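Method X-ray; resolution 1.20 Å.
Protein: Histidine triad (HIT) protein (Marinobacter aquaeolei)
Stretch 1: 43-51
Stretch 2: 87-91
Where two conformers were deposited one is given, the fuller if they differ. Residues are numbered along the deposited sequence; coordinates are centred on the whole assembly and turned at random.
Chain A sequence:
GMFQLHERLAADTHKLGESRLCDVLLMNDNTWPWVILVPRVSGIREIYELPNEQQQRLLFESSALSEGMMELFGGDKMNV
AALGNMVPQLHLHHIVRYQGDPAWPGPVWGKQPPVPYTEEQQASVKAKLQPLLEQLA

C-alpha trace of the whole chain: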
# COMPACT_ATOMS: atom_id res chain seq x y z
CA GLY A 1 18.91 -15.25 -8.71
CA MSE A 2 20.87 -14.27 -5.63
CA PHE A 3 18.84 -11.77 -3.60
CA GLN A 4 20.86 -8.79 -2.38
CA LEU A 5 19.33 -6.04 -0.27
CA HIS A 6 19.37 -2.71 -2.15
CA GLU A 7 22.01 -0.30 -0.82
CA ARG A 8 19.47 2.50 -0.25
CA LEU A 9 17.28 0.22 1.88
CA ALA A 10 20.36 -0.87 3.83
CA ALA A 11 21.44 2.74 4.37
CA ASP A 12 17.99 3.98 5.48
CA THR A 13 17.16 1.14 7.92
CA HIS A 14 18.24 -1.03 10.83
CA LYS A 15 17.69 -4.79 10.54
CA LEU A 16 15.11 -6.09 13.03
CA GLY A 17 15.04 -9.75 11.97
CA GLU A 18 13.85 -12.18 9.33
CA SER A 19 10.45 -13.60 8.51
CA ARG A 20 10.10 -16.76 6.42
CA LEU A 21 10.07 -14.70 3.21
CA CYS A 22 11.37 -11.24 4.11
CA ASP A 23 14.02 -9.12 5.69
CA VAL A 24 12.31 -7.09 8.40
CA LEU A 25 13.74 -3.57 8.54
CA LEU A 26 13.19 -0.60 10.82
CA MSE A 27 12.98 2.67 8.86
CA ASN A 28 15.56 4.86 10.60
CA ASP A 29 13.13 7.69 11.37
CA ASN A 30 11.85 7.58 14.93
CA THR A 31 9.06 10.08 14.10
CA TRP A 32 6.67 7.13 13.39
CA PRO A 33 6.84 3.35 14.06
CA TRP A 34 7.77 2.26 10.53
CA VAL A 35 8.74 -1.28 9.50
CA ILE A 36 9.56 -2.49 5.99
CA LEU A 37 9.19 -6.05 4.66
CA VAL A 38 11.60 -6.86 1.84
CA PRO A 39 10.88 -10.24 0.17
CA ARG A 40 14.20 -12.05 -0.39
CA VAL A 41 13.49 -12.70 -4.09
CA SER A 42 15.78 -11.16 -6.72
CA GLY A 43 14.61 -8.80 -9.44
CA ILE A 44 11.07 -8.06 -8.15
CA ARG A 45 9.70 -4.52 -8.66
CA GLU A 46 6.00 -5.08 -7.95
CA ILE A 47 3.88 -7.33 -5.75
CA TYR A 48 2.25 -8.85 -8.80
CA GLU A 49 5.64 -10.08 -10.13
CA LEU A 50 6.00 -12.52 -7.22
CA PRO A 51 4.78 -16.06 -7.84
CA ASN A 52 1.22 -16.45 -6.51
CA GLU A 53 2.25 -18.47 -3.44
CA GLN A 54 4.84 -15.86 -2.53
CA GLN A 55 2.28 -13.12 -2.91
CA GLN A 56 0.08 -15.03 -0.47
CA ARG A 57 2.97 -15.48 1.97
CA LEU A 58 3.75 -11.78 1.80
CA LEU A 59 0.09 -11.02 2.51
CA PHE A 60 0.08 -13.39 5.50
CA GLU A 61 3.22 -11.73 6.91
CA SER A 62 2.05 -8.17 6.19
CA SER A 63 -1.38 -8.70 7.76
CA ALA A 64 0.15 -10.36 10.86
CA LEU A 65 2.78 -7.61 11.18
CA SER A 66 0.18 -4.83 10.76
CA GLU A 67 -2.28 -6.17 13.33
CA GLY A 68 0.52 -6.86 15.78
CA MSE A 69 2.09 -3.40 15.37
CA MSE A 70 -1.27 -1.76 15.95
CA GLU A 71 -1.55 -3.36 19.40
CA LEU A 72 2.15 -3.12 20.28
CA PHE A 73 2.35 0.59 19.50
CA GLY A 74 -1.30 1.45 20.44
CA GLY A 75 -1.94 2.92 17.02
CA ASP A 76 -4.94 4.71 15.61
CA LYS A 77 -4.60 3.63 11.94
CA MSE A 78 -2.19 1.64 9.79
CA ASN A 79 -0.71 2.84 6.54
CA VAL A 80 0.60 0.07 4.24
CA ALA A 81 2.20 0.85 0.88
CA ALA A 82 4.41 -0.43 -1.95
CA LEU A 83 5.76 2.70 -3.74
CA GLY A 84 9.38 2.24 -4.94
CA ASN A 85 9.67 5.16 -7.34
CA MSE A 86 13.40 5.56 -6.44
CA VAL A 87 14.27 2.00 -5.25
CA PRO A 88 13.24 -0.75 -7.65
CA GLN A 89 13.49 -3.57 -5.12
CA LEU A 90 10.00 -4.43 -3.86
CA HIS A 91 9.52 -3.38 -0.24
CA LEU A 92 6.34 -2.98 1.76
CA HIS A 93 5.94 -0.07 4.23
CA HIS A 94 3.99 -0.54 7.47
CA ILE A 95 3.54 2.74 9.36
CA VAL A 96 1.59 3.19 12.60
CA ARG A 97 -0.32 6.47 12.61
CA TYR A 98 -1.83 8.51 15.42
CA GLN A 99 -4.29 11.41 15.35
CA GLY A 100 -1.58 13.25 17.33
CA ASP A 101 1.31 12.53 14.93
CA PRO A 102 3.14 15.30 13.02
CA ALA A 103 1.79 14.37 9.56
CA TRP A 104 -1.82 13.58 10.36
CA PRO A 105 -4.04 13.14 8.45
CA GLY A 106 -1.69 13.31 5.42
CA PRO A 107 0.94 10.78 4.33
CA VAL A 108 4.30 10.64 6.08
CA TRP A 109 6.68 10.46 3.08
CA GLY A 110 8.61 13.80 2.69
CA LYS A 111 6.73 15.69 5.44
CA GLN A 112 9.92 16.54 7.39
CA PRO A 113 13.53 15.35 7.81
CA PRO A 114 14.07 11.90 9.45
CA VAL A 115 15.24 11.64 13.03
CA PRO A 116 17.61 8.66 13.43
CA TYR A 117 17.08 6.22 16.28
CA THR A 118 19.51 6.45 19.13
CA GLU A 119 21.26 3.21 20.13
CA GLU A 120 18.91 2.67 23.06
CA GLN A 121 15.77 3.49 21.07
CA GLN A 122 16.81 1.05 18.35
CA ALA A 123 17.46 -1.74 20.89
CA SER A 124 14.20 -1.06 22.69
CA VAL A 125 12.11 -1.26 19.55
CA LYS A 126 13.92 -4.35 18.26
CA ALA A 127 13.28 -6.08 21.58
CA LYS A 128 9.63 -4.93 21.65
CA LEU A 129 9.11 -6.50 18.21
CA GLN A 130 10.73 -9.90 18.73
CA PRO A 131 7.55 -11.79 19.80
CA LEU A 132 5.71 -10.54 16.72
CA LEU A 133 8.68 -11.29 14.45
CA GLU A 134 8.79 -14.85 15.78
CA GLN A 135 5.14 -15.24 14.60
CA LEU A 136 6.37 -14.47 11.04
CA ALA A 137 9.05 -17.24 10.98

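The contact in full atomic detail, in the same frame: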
# COMPACT_ATOMS: atom_id res chain seq x y z
N GLY A 43 15.16 -9.39 -8.21
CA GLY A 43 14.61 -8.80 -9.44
C GLY A 43 13.12 -8.47 -9.41
O GLY A 43 12.53 -8.35 -10.48
N ILE A 44 12.51 -8.33 -8.25
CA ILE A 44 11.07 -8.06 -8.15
C ILE A 44 10.84 -6.58 -7.91
O ILE A 44 11.37 -6.05 -6.94
CB ILE A 44 10.46 -8.86 -6.98
CG1 ILE A 44 10.72 -10.37 -7.13
CG2 ILE A 44 8.94 -8.57 -6.87
CD1 ILE A 44 10.07 -10.99 -8.40
N ARG A 45 10.06 -5.94 -8.79
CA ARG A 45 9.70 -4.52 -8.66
C ARG A 45 8.33 -4.31 -8.02
O ARG A 45 8.12 -3.31 -7.35
CB ARG A 45 9.73 -3.84 -10.04
CG ARG A 45 11.12 -3.74 -10.64
CD ARG A 45 11.09 -3.37 -12.13
NE ARG A 45 10.31 -2.17 -12.39
CZ ARG A 45 10.78 -0.93 -12.30
NH1 ARG A 45 12.06 -0.71 -12.05
NH2 ARG A 45 9.97 0.12 -12.53
N GLU A 46 7.40 -5.22 -8.27
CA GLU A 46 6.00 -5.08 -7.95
C GLU A 46 5.49 -6.34 -7.26
O GLU A 46 5.95 -7.44 -7.55
CB GLU A 46 5.16 -4.91 -9.23
CG GLU A 46 5.60 -3.76 -10.14
CD GLU A 46 5.30 -2.38 -9.57
OE1 GLU A 46 4.65 -2.25 -8.48
OE2 GLU A 46 5.70 -1.38 -10.25
N ILE A 47 4.47 -6.19 -6.41
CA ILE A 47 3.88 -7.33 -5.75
C ILE A 47 3.42 -8.40 -6.75
O ILE A 47 3.65 -9.59 -6.54
CB ILE A 47 2.69 -6.93 -4.82
CG1 ILE A 47 3.16 -6.02 -3.69
CG2 ILE A 47 1.91 -8.19 -4.31
CD1 ILE A 47 1.99 -5.20 -3.08
N TYR A 48 2.81 -7.94 -7.84
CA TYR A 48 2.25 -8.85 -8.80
C TYR A 48 3.29 -9.70 -9.54
O TYR A 48 2.92 -10.68 -10.22
CB TYR A 48 1.32 -8.10 -9.79
CG TYR A 48 2.02 -7.11 -10.70
CD1 TYR A 48 2.75 -7.53 -11.82
CD2 TYR A 48 1.87 -5.76 -10.52
CE1 TYR A 48 3.35 -6.61 -12.64
CE2 TYR A 48 2.45 -4.85 -11.35
CZ TYR A 48 3.17 -5.27 -12.40
OH TYR A 48 3.74 -4.35 -13.23
N GLU A 49 4.57 -9.33 -9.45
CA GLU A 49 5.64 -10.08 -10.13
C GLU A 49 6.10 -11.25 -9.30
O GLU A 49 6.86 -12.09 -9.79
CB GLU A 49 6.82 -9.17 -10.46
CG GLU A 49 6.47 -8.15 -11.53
CD GLU A 49 7.56 -7.13 -11.75
OE1 GLU A 49 8.30 -6.80 -10.81
OE2 GLU A 49 7.66 -6.62 -12.87
N LEU A 50 5.69 -11.34 -8.03
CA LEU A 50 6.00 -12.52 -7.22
C LEU A 50 5.10 -13.67 -7.71
O LEU A 50 3.95 -13.47 -8.07
CB LEU A 50 5.69 -12.26 -5.76
CG LEU A 50 6.63 -11.37 -4.98
CD1 LEU A 50 5.99 -11.04 -3.64
CD2 LEU A 50 8.01 -12.03 -4.76
N PRO A 51 5.63 -14.90 -7.69
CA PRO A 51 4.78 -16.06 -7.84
C PRO A 51 3.58 -16.02 -6.88
O PRO A 51 3.69 -15.51 -5.77
CB PRO A 51 5.71 -17.24 -7.47
CG PRO A 51 7.09 -16.74 -7.71
CD PRO A 51 7.03 -15.26 -7.40
N VAL A 87 13.63 3.26 -5.62
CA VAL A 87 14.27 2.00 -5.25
C VAL A 87 13.47 0.90 -5.88
O VAL A 87 12.31 0.66 -5.51
CB VAL A 87 14.33 1.86 -3.72
CG1 VAL A 87 14.83 0.48 -3.34
CG2 VAL A 87 15.22 2.99 -3.13
N PRO A 88 14.05 0.20 -6.86
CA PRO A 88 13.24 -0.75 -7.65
C PRO A 88 12.95 -2.07 -6.95
O PRO A 88 12.03 -2.76 -7.33
CB PRO A 88 14.09 -0.98 -8.91
CG PRO A 88 15.53 -0.79 -8.43
CD PRO A 88 15.42 0.35 -7.41
N GLN A 89 13.67 -2.36 -5.88
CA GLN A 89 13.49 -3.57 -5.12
C GLN A 89 12.21 -3.50 -4.29
O GLN A 89 12.10 -2.66 -3.40
CB GLN A 89 14.70 -3.77 -4.23
CG GLN A 89 14.67 -5.04 -3.37
CD GLN A 89 16.01 -5.32 -2.76
OE1 GLN A 89 16.35 -4.81 -1.68
NE2 GLN A 89 16.84 -6.07 -3.49
N LEU A 90 11.28 -4.40 -4.55
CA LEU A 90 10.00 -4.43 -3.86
C LEU A 90 10.21 -4.40 -2.34
O LEU A 90 10.91 -5.25 -1.78
CB LEU A 90 9.22 -5.69 -4.22
CG LEU A 90 7.92 -5.96 -3.44
CD1 LEU A 90 6.91 -4.84 -3.65
CD2 LEU A 90 7.37 -7.32 -3.83
N HIS A 91 9.51 -3.45 -1.68
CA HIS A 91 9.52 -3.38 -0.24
C HIS A 91 8.18 -2.80 0.20
O HIS A 91 7.64 -1.91 -0.45
CB HIS A 91 10.74 -2.61 0.27
CG HIS A 91 10.83 -1.19 -0.18
ND1 HIS A 91 11.25 -0.85 -1.44
CD2 HIS A 91 10.66 -0.02 0.48
CE1 HIS A 91 11.30 0.48 -1.54
NE2 HIS A 91 10.93 1.01 -0.39

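What holds the two backbones together? A single hydrogen bond crosses between them: the amide N of Leu90 donates to the carbonyl O of Ile44 over 2.9 Å, with an N-H...O angle of 160°. One residue along, Arg45 CA lies 3.2 Å from Pro88 O, and its hydrogen points well enough at that carbonyl for a CA-H...O contact, weaker than the amide bond but close beside it. Neither stretch forms a strand here, so these two links join loop to loop rather than extending a sheet.

Why does Leu90 lose more surface than any other residue in the contact? Its CA-to-CB bond points toward stretch 1, and its branched end meets three aliphatic side chains there. Leu90 CD2 sits 3.6 Å from Ile44 CG2 and 4.0 Å from Leu50 CD1, while Leu90 CD1 reaches to 3.9 Å from Ile47 CG1. These are apolar contacts at van der Waals distance, and they bury hydrocarbon that would otherwise face solvent.

How do Arg45 and Pro88 meet, when the CA-to-CB bond of Arg45 points away? Much of their closeness comes through the backbone contact, but the long side chain also comes back to the proline: Arg45 NH1 lies 3.7 Å from Pro88 CB. The approach to the guanidinium is oblique, a packing contact between a charged group and an aliphatic ring carbon with no hydrogen bond between them.

What shapes stretch 1 for this meeting? Glu49 OE1 accepts from Arg45 N at 2.8 Å and from Glu46 N at 3.1 Å, tying the loop to the short 3-10 segment that follows. Backbone bonds from Glu49 N to Glu46 O (3.0 Å) and from Leu50 N to Ile47 O (3.1 Å) tighten the turn, which brings Ile44, Ile47 and Leu50 around the end of Leu90.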